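PDB 5B89: cysteine desulfurase from Thermococcus onnurineus, which probably takes sulfur from L-cysteine, passes it to a sulfur carrier and releases L-alanine, using pyridoxal 5'-phosphate as cofactor. Local coordinates for residues B[56-67]-B[288-296]; B[345-356]-B[386-394]. All coordinates share one frame; numbering follows the deposited sequence.

Both contacts are buried, and no element is common to them. They lie on opposite sides of the chain's centre, with centres 38 Å apart and nearest atoms about 17 Å apart. Interaction 1 joins two helix ends and their loops at the dimer interface. Its polar end grips the phosphate of a cofactor held mainly by the second subunit. Interaction 2 pairs two antiparallel strands of the four-stranded sheet, and its arginine holds an alanine in the site of its own chain. The first contact is mostly aliphatic-on-aromatic packing with one side-chain bond across it. The second rests on a ladder of backbone bonds, with an apolar face and a mostly polar face.

Interaction 1 of 2, residues B[56-67]-B[288-296]; sequences MDEYYLKYRANV and TPNIGGAIG. With PLP (pyridoxal-5'-phosphate), chain D.
N66 and T288 meet where this subunit reaches into the pyridoxal phosphate site of the second subunit. N66 ND2 donates to T288 OG1 (3.0 Å, 166° at the hydrogen), which lies in the amide plane, and also to A44 O of the second subunit. The T288 hydroxyl donates to PLP O1P at 2.7 Å, and T288 N reaches the same oxygen at 2.9 Å. N66 thus stands in the phosphate's second shell and is likely to help set the rotation of that hydroxyl.

Behind this polar end, Y59 carries the packing. Its ring reaches I291 because CG is anti to the backbone N (chi1 166°); I291 CG2 sits over one face, 3.9 Å from the centroid. The Y59 hydroxyl donates to A65 O at 2.7 Å and accepts from R64 NH2, tying down the loop to N66. A phenylalanine in place of Y59 would probably leave A65 O without this donor, R64 NH2 without this acceptor and the loop freer. I295 CD1 meets Y63 OH at 3.6 Å. M56 CG rests 3.6 Å from G296 CA; a side chain on G296 would strike M56 SD, and one on G292 would strike Y60 OH, whose polar partner is T242 of the second subunit.

Helices 56-62 and 291-296 run roughly antiparallel, at 145°. Helix 73-93 touches the contact at Y63, V67 and P289; the second subunit packs on D57, Y60 and R64.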
loop_
_atom_site.group_PDB
_atom_site.type_symbol
_atom_site.label_atom_id
_atom_site.label_comp_id
_atom_site.label_asym_id
_atom_site.label_seq_id
_atom_site.Cartn_x
_atom_site.Cartn_y
_atom_site.Cartn_z
ATOM N N MET B 56 -10.316 0.806 13.034
ATOM C CA MET B 56 -10.194 0.035 11.826
ATOM C C MET B 56 -11.241 -1.079 11.765
ATOM O O MET B 56 -11.808 -1.306 10.754
ATOM C CB MET B 56 -8.797 -0.597 11.743
ATOM C CG MET B 56 -7.726 0.433 11.529
ATOM S SD MET B 56 -6.166 -0.326 11.074
ATOM C CE MET B 56 -5.733 -1.310 12.499
ATOM N N ASP B 57 -11.462 -1.724 12.888
ATOM C CA ASP B 57 -12.455 -2.787 13.010
ATOM C C ASP B 57 -13.844 -2.212 12.712
ATOM O O ASP B 57 -14.674 -2.883 12.194
ATOM C CB ASP B 57 -12.505 -3.287 14.462
ATOM C CG ASP B 57 -11.373 -4.218 14.869
ATOM O OD1 ASP B 57 -10.630 -4.667 14.102
ATOM O OD2 ASP B 57 -11.313 -4.466 16.077
ATOM N N GLU B 58 -14.072 -0.959 13.071
ATOM C CA GLU B 58 -15.334 -0.320 12.814
ATOM C C GLU B 58 -15.578 -0.169 11.314
ATOM O O GLU B 58 -16.638 -0.399 10.861
ATOM C CB GLU B 58 -15.456 1.018 13.562
ATOM C CG GLU B 58 -16.842 1.586 13.515
ATOM C CD GLU B 58 -16.961 3.038 13.963
ATOM O OE1 GLU B 58 -18.057 3.384 14.407
ATOM O OE2 GLU B 58 -16.037 3.826 13.852
ATOM N N TYR B 59 -14.544 0.213 10.595
ATOM C CA TYR B 59 -14.679 0.306 9.164
ATOM C C TYR B 59 -15.016 -1.086 8.578
ATOM O O TYR B 59 -15.900 -1.227 7.825
ATOM C CB TYR B 59 -13.378 0.816 8.477
ATOM C CG TYR B 59 -13.342 0.605 6.957
ATOM C CD1 TYR B 59 -14.195 1.244 6.146
ATOM C CD2 TYR B 59 -12.460 -0.266 6.375
ATOM C CE1 TYR B 59 -14.195 1.051 4.805
ATOM C CE2 TYR B 59 -12.436 -0.465 5.017
ATOM C CZ TYR B 59 -13.295 0.196 4.229
ATOM O OH TYR B 59 -13.304 -0.001 2.899
ATOM N N TYR B 60 -14.217 -2.066 8.936
ATOM C CA TYR B 60 -14.373 -3.381 8.366
ATOM C C TYR B 60 -15.677 -4.042 8.698
ATOM O O TYR B 60 -16.180 -4.762 7.880
ATOM C CB TYR B 60 -13.203 -4.328 8.710
ATOM C CG TYR B 60 -11.988 -4.001 7.907
ATOM C CD1 TYR B 60 -11.980 -4.199 6.589
ATOM C CD2 TYR B 60 -10.908 -3.410 8.472
ATOM C CE1 TYR B 60 -10.903 -3.846 5.834
ATOM C CE2 TYR B 60 -9.796 -3.073 7.710
ATOM C CZ TYR B 60 -9.845 -3.280 6.376
ATOM O OH TYR B 60 -8.861 -2.958 5.575
ATOM N N LEU B 61 -16.199 -3.816 9.889
ATOM C CA LEU B 61 -17.427 -4.487 10.293
ATOM C C LEU B 61 -18.719 -3.687 10.252
ATOM O O LEU B 61 -19.761 -4.254 10.184
ATOM C CB LEU B 61 -17.243 -5.109 11.675
ATOM C CG LEU B 61 -16.166 -6.166 11.753
ATOM C CD1 LEU B 61 -15.950 -6.564 13.177
ATOM C CD2 LEU B 61 -16.484 -7.376 10.902
ATOM N N LYS B 62 -18.614 -2.364 10.263
ATOM C CA LYS B 62 -19.771 -1.499 10.280
ATOM C C LYS B 62 -20.031 -0.577 9.109
ATOM O O LYS B 62 -21.138 -0.206 8.903
ATOM C CB LYS B 62 -19.849 -0.698 11.597
ATOM C CG LYS B 62 -19.904 -1.540 12.856
ATOM C CD LYS B 62 -20.257 -0.667 14.056
ATOM C CE LYS B 62 -19.906 -1.285 15.388
ATOM N NZ LYS B 62 -19.862 -2.754 15.296
ATOM N N TYR B 63 -19.015 -0.207 8.350
ATOM C CA TYR B 63 -19.228 0.655 7.202
ATOM C C TYR B 63 -18.340 0.327 6.010
ATOM O O TYR B 63 -17.883 1.151 5.355
ATOM C CB TYR B 63 -19.195 2.170 7.546
ATOM C CG TYR B 63 -17.925 2.744 8.142
ATOM C CD1 TYR B 63 -17.699 2.687 9.457
ATOM C CD2 TYR B 63 -17.029 3.414 7.361
ATOM C CE1 TYR B 63 -16.560 3.207 10.020
ATOM C CE2 TYR B 63 -15.887 3.931 7.903
ATOM C CZ TYR B 63 -15.655 3.824 9.237
ATOM O OH TYR B 63 -14.541 4.329 9.785
ATOM N N ARG B 64 -18.159 -0.951 5.788
ATOM C CA ARG B 64 -17.300 -1.439 4.761
ATOM C C ARG B 64 -17.783 -1.149 3.362
ATOM O O ARG B 64 -18.819 -1.617 2.952
ATOM C CB ARG B 64 -17.099 -2.954 4.992
ATOM C CG ARG B 64 -16.107 -3.614 4.066
ATOM C CD ARG B 64 -14.652 -3.223 4.247
ATOM N NE ARG B 64 -13.901 -4.172 3.462
ATOM C CZ ARG B 64 -13.467 -4.017 2.236
ATOM N NH1 ARG B 64 -12.993 -5.061 1.607
ATOM N NH2 ARG B 64 -13.478 -2.857 1.648
ATOM N N ALA B 65 -16.982 -0.400 2.624
ATOM C CA ALA B 65 -17.287 -0.076 1.273
ATOM C C ALA B 65 -16.121 0.625 0.647
ATOM O O ALA B 65 -15.270 0.988 1.324
ATOM C CB ALA B 65 -18.509 0.843 1.223
ATOM N N ASN B 66 -16.190 0.787 -0.658
ATOM C CA ASN B 66 -15.220 1.508 -1.422
ATOM C C ASN B 66 -15.609 3.006 -1.368
ATOM O O ASN B 66 -16.679 3.331 -1.002
ATOM C CB ASN B 66 -15.059 0.986 -2.854
ATOM C CG ASN B 66 -13.634 1.115 -3.347
ATOM O OD1 ASN B 66 -12.972 2.079 -3.038
ATOM N ND2 ASN B 66 -13.205 0.198 -4.142
ATOM N N VAL B 67 -14.688 3.872 -1.735
ATOM C CA VAL B 67 -14.934 5.287 -1.644
ATOM C C VAL B 67 -15.359 5.891 -2.945
ATOM O O VAL B 67 -16.125 5.315 -3.640
ATOM C CB VAL B 67 -13.721 5.992 -1.028
ATOM C CG1 VAL B 67 -13.566 5.547 0.390
ATOM C CG2 VAL B 67 -12.425 5.673 -1.751
ATOM N N THR B 288 -8.076 1.564 -5.658
ATOM C CA THR B 288 -8.653 1.640 -4.372
ATOM C C THR B 288 -7.619 1.908 -3.310
ATOM O O THR B 288 -6.676 1.166 -3.152
ATOM C CB THR B 288 -9.351 0.299 -4.007
ATOM O OG1 THR B 288 -10.338 0.002 -5.035
ATOM C CG2 THR B 288 -9.984 0.269 -2.666
ATOM N N PRO B 289 -7.729 3.033 -2.553
ATOM C CA PRO B 289 -6.798 3.260 -1.478
ATOM C C PRO B 289 -6.811 2.321 -0.364
ATOM O O PRO B 289 -7.789 1.551 -0.259
ATOM C CB PRO B 289 -7.079 4.687 -1.013
ATOM C CG PRO B 289 -8.278 5.076 -1.772
ATOM C CD PRO B 289 -8.823 3.993 -2.604
ATOM N N ASN B 290 -5.829 2.368 0.551
ATOM C CA ASN B 290 -5.952 1.636 1.753
ATOM C C ASN B 290 -6.856 2.369 2.720
ATOM O O ASN B 290 -6.405 3.075 3.645
ATOM C CB ASN B 290 -4.616 1.413 2.399
ATOM C CG ASN B 290 -4.667 0.520 3.538
ATOM O OD1 ASN B 290 -5.721 0.067 3.954
ATOM N ND2 ASN B 290 -3.475 0.203 4.163
ATOM N N ILE B 291 -8.172 2.204 2.485
ATOM C CA ILE B 291 -9.174 2.950 3.235
ATOM C C ILE B 291 -9.066 2.640 4.715
ATOM O O ILE B 291 -9.034 3.514 5.610
ATOM C CB ILE B 291 -10.569 2.614 2.706
ATOM C CG1 ILE B 291 -10.624 2.977 1.264
ATOM C CG2 ILE B 291 -11.656 3.302 3.545
ATOM C CD1 ILE B 291 -11.727 2.237 0.529
ATOM N N GLY B 292 -8.971 1.364 5.110
ATOM C CA GLY B 292 -8.842 0.980 6.472
ATOM C C GLY B 292 -7.604 1.535 7.129
ATOM O O GLY B 292 -7.631 1.893 8.281
ATOM N N GLY B 293 -6.534 1.499 6.333
ATOM C CA GLY B 293 -5.282 1.998 6.896
ATOM C C GLY B 293 -5.266 3.510 7.081
ATOM O O GLY B 293 -4.730 3.969 8.074
ATOM N N ALA B 294 -5.853 4.262 6.183
ATOM C CA ALA B 294 -5.975 5.740 6.377
ATOM C C ALA B 294 -6.805 6.032 7.585
ATOM O O ALA B 294 -6.484 6.905 8.426
ATOM C CB ALA B 294 -6.583 6.358 5.168
ATOM N N ILE B 295 -7.891 5.292 7.833
ATOM C CA ILE B 295 -8.713 5.461 9.026
ATOM C C ILE B 295 -7.939 5.127 10.256
ATOM O O ILE B 295 -8.017 5.817 11.285
ATOM C CB ILE B 295 -10.019 4.629 8.850
ATOM C CG1 ILE B 295 -10.885 5.261 7.778
ATOM C CG2 ILE B 295 -10.787 4.475 10.206
ATOM C CD1 ILE B 295 -12.027 4.349 7.211
ATOM N N GLY B 296 -7.164 4.052 10.207
ATOM C CA GLY B 296 -6.298 3.721 11.325
ATOM C C GLY B 296 -5.212 4.754 11.649
ATOM O O GLY B 296 -4.958 5.034 12.838
HETATM N N1 PLP D . -9.275 -4.083 -12.936
HETATM C C2 PLP D . -10.473 -4.599 -12.738
HETATM C C2A PLP D . -11.012 -5.582 -13.779
HETATM C C3 PLP D . -11.265 -4.241 -11.555
HETATM O O3 PLP D . -12.479 -4.753 -11.292
HETATM C C4 PLP D . -10.591 -3.352 -10.592
HETATM C C4A PLP D . -11.257 -2.901 -9.301
HETATM C C5 PLP D . -9.250 -2.905 -10.944
HETATM C C6 PLP D . -8.607 -3.288 -12.072
HETATM C C5A PLP D . -8.553 -2.000 -9.953
HETATM O O4P PLP D . -8.605 -2.652 -8.602
HETATM P P PLP D . -8.034 -1.741 -7.421
HETATM O O1P PLP D . -9.042 -0.597 -7.324
HETATM O O2P PLP D . -6.778 -1.213 -7.850
HETATM O O3P PLP D . -8.090 -2.571 -6.238
#

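Interaction 2 of 2, residues B[345-356]-B[386-394]; sequences GVVSFNVPGLHP and INGTVRASF. With ALA (alanine), chain H.
F349 and V390 are a hydrogen-bonded pair on adjacent antiparallel strands, and the F349 ring lies over V390. V390 CB stands 3.8 Å from the F349 ring centroid, 16° off the ring normal. F349 CG sits between the backbone N and the carbonyl carbon (chi1 60°), which folds the ring across the neighbouring strand. V390 CG1 touches F349 CZ at 3.5 Å. The other branch, CG2, turns to P356 and meets its CA at 3.7 Å. A392 and V347 share this apolar face, where L327 and M410 also touch F349.

The opposite face is mostly polar, though V346 shares it with S348, R391 and S393. The R391 chain passes V346, with R391 CG 3.8 Å from V346 CG1, then bends at chi3 and presents its guanidinium to the bound alanine. R391 NH1 donates to ALA O at 2.8 Å, and that oxygen lies at the guanidinium edge, near its plane. R391 NH2 donates to ALA OXT at 3.1 Å. NH1 has a second partner in N185 O. S348 OG lies beside R391 CG and T389 OG1; S348 is bonded to A186 O, and T389 to H375.

Backbone bonds pair V347 with A392 and F349 with V390. Beyond the strands, N350 ND2 donates to G388 O (3.0 Å, 171° at the hydrogen), within both the amide and carbonyl planes. A water bridges G345 O and F394 O.

The paired bonds from R391 match both oxygens of one carboxylate. R391 thus holds the carboxylate of the bound alanine, the reaction product; a cysteine substrate is probably held the same way.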
loop_
_atom_site.group_PDB
_atom_site.type_symbol
_atom_site.label_atom_id
_atom_site.label_comp_id
_atom_site.label_asym_id
_atom_site.label_seq_id
_atom_site.Cartn_x
_atom_site.Cartn_y
_atom_site.Cartn_z
ATOM N N GLY B 345 14.868 9.398 20.161
ATOM C CA GLY B 345 14.663 8.221 20.983
ATOM C C GLY B 345 15.187 6.942 20.426
ATOM O O GLY B 345 14.489 6.002 20.300
ATOM N N VAL B 346 16.442 6.972 20.064
ATOM C CA VAL B 346 17.152 5.899 19.441
ATOM C C VAL B 346 18.550 5.817 20.034
ATOM O O VAL B 346 19.227 6.799 20.004
ATOM C CB VAL B 346 17.339 6.172 17.934
ATOM C CG1 VAL B 346 18.082 5.047 17.259
ATOM C CG2 VAL B 346 15.983 6.388 17.256
ATOM N N VAL B 347 18.938 4.658 20.570
ATOM C CA VAL B 347 20.324 4.481 21.076
ATOM C C VAL B 347 20.885 3.247 20.445
ATOM O O VAL B 347 20.472 2.085 20.761
ATOM C CB VAL B 347 20.281 4.352 22.605
ATOM C CG1 VAL B 347 21.737 4.164 23.064
ATOM C CG2 VAL B 347 19.673 5.574 23.256
ATOM N N SER B 348 21.839 3.397 19.528
ATOM C CA SER B 348 22.619 2.355 18.947
ATOM C C SER B 348 23.889 2.233 19.768
ATOM O O SER B 348 24.464 3.222 20.239
ATOM C CB SER B 348 23.064 2.682 17.456
ATOM O OG SER B 348 22.045 2.294 16.546
ATOM N N PHE B 349 24.287 0.986 19.958
ATOM C CA PHE B 349 25.443 0.644 20.749
ATOM C C PHE B 349 26.015 -0.685 20.298
ATOM O O PHE B 349 25.471 -1.361 19.477
ATOM C CB PHE B 349 25.097 0.578 22.250
ATOM C CG PHE B 349 24.050 -0.440 22.611
ATOM C CD1 PHE B 349 22.740 -0.153 22.465
ATOM C CD2 PHE B 349 24.390 -1.652 23.170
ATOM C CE1 PHE B 349 21.781 -1.061 22.782
ATOM C CE2 PHE B 349 23.434 -2.567 23.498
ATOM C CZ PHE B 349 22.124 -2.275 23.313
ATOM N N ASN B 350 27.163 -0.999 20.878
ATOM C CA ASN B 350 27.811 -2.277 20.643
ATOM C C ASN B 350 28.521 -2.735 21.909
ATOM O O ASN B 350 28.919 -1.966 22.694
ATOM C CB ASN B 350 28.839 -2.248 19.510
ATOM C CG ASN B 350 28.253 -2.576 18.163
ATOM O OD1 ASN B 350 27.580 -3.534 17.989
ATOM N ND2 ASN B 350 28.551 -1.764 17.214
ATOM N N VAL B 351 28.643 -4.031 22.038
ATOM C CA VAL B 351 29.391 -4.627 23.140
ATOM C C VAL B 351 30.688 -5.189 22.563
ATOM O O VAL B 351 30.637 -6.022 21.732
ATOM C CB VAL B 351 28.620 -5.737 23.857
ATOM C CG1 VAL B 351 29.486 -6.317 24.971
ATOM C CG2 VAL B 351 27.323 -5.208 24.428
ATOM N N PRO B 352 31.825 -4.666 23.001
ATOM C CA PRO B 352 33.143 -5.124 22.453
ATOM C C PRO B 352 33.308 -6.610 22.630
ATOM O O PRO B 352 32.965 -7.139 23.694
ATOM C CB PRO B 352 34.129 -4.369 23.297
ATOM C CG PRO B 352 33.426 -3.148 23.717
ATOM C CD PRO B 352 31.997 -3.632 24.025
ATOM N N GLY B 353 33.673 -7.297 21.554
ATOM C CA GLY B 353 33.754 -8.753 21.600
ATOM C C GLY B 353 32.577 -9.586 21.161
ATOM O O GLY B 353 32.720 -10.784 20.994
ATOM N N LEU B 354 31.408 -8.963 20.947
ATOM C CA LEU B 354 30.177 -9.636 20.659
ATOM C C LEU B 354 29.493 -9.034 19.426
ATOM O O LEU B 354 29.395 -7.829 19.307
ATOM C CB LEU B 354 29.204 -9.483 21.837
ATOM C CG LEU B 354 29.502 -10.274 23.091
ATOM C CD1 LEU B 354 28.271 -10.112 23.994
ATOM C CD2 LEU B 354 29.732 -11.752 22.801
ATOM N N HIS B 355 29.064 -9.896 18.562
ATOM C CA HIS B 355 28.355 -9.512 17.393
ATOM C C HIS B 355 27.016 -8.903 17.900
ATOM O O HIS B 355 26.426 -9.418 18.834
ATOM C CB HIS B 355 28.137 -10.712 16.525
ATOM C CG HIS B 355 27.651 -10.374 15.145
ATOM N ND1 HIS B 355 26.341 -10.000 14.888
ATOM C CD2 HIS B 355 28.308 -10.280 13.965
ATOM C CE1 HIS B 355 26.197 -9.745 13.602
ATOM N NE2 HIS B 355 27.378 -9.905 13.019
ATOM N N PRO B 356 26.530 -7.814 17.220
ATOM C CA PRO B 356 25.203 -7.293 17.628
ATOM C C PRO B 356 24.044 -8.299 17.643
ATOM O O PRO B 356 23.188 -8.180 18.525
ATOM C CB PRO B 356 24.890 -6.260 16.525
ATOM C CG PRO B 356 26.192 -5.922 15.904
ATOM C CD PRO B 356 27.164 -6.997 16.184
ATOM N N ILE B 386 32.164 0.059 11.298
ATOM C CA ILE B 386 31.555 -1.032 12.060
ATOM C C ILE B 386 30.643 -1.825 11.146
ATOM O O ILE B 386 30.330 -1.371 10.010
ATOM C CB ILE B 386 30.804 -0.529 13.261
ATOM C CG1 ILE B 386 29.683 0.417 12.821
ATOM C CG2 ILE B 386 31.731 0.189 14.210
ATOM C CD1 ILE B 386 28.796 0.923 13.942
ATOM N N ASN B 387 30.254 -3.017 11.555
ATOM C CA ASN B 387 29.445 -3.909 10.699
ATOM C C ASN B 387 27.950 -3.688 10.918
ATOM O O ASN B 387 27.113 -4.066 10.108
ATOM C CB ASN B 387 29.717 -5.375 11.023
ATOM C CG ASN B 387 31.150 -5.750 10.805
ATOM O OD1 ASN B 387 31.733 -5.351 9.795
ATOM N ND2 ASN B 387 31.741 -6.518 11.745
ATOM N N GLY B 388 27.650 -3.144 12.082
ATOM C CA GLY B 388 26.304 -2.923 12.517
ATOM C C GLY B 388 26.284 -2.566 13.984
ATOM O O GLY B 388 27.291 -2.400 14.580
ATOM N N THR B 389 25.088 -2.433 14.524
ATOM C CA THR B 389 24.903 -2.067 15.901
ATOM C C THR B 389 23.701 -2.764 16.502
ATOM O O THR B 389 22.938 -3.367 15.817
ATOM C CB THR B 389 24.610 -0.535 16.072
ATOM O OG1 THR B 389 23.337 -0.221 15.535
ATOM C CG2 THR B 389 25.617 0.335 15.394
ATOM N N VAL B 390 23.597 -2.647 17.807
ATOM C CA VAL B 390 22.440 -3.055 18.554
ATOM C C VAL B 390 21.681 -1.744 18.706
ATOM O O VAL B 390 22.274 -0.737 18.905
ATOM C CB VAL B 390 22.753 -3.639 19.944
ATOM C CG1 VAL B 390 21.485 -4.270 20.480
ATOM C CG2 VAL B 390 23.820 -4.698 19.821
ATOM N N ARG B 391 20.367 -1.785 18.575
ATOM C CA ARG B 391 19.576 -0.534 18.621
ATOM C C ARG B 391 18.362 -0.687 19.492
ATOM O O ARG B 391 17.482 -1.500 19.211
ATOM C CB ARG B 391 19.128 -0.078 17.201
ATOM C CG ARG B 391 18.448 1.272 17.106
ATOM C CD ARG B 391 17.933 1.441 15.683
ATOM N NE ARG B 391 16.795 0.572 15.403
ATOM C CZ ARG B 391 16.270 0.353 14.242
ATOM N NH1 ARG B 391 16.768 0.963 13.183
ATOM N NH2 ARG B 391 15.238 -0.473 14.038
ATOM N N ALA B 392 18.323 0.134 20.519
ATOM C CA ALA B 392 17.177 0.235 21.400
ATOM C C ALA B 392 16.495 1.556 21.027
ATOM O O ALA B 392 17.122 2.534 20.939
ATOM C CB ALA B 392 17.581 0.242 22.847
ATOM N N SER B 393 15.210 1.540 20.787
ATOM C CA SER B 393 14.485 2.712 20.374
ATOM C C SER B 393 13.150 2.733 21.081
ATOM O O SER B 393 12.546 1.729 21.331
ATOM C CB SER B 393 14.317 2.748 18.870
ATOM O OG SER B 393 13.743 1.598 18.448
ATOM N N PHE B 394 12.732 3.937 21.384
ATOM C CA PHE B 394 11.612 4.195 22.236
ATOM C C PHE B 394 10.399 4.937 21.717
ATOM O O PHE B 394 10.449 5.553 20.709
ATOM C CB PHE B 394 12.144 5.056 23.401
ATOM C CG PHE B 394 13.402 4.538 24.065
ATOM C CD1 PHE B 394 13.426 3.344 24.727
ATOM C CD2 PHE B 394 14.548 5.317 24.079
ATOM C CE1 PHE B 394 14.581 2.904 25.341
ATOM C CE2 PHE B 394 15.695 4.880 24.679
ATOM C CZ PHE B 394 15.709 3.674 25.315
HETATM N N ALA H . 13.306 2.476 9.267
HETATM C CA ALA H . 13.138 1.165 10.067
HETATM C C ALA H . 14.410 0.479 10.622
HETATM O O ALA H . 15.422 1.213 10.722
HETATM C CB ALA H . 12.331 0.045 9.382
HETATM O OXT ALA H . 14.489 -0.717 11.090
HETATM O O HOH W 1 12.062 6.071 18.475
#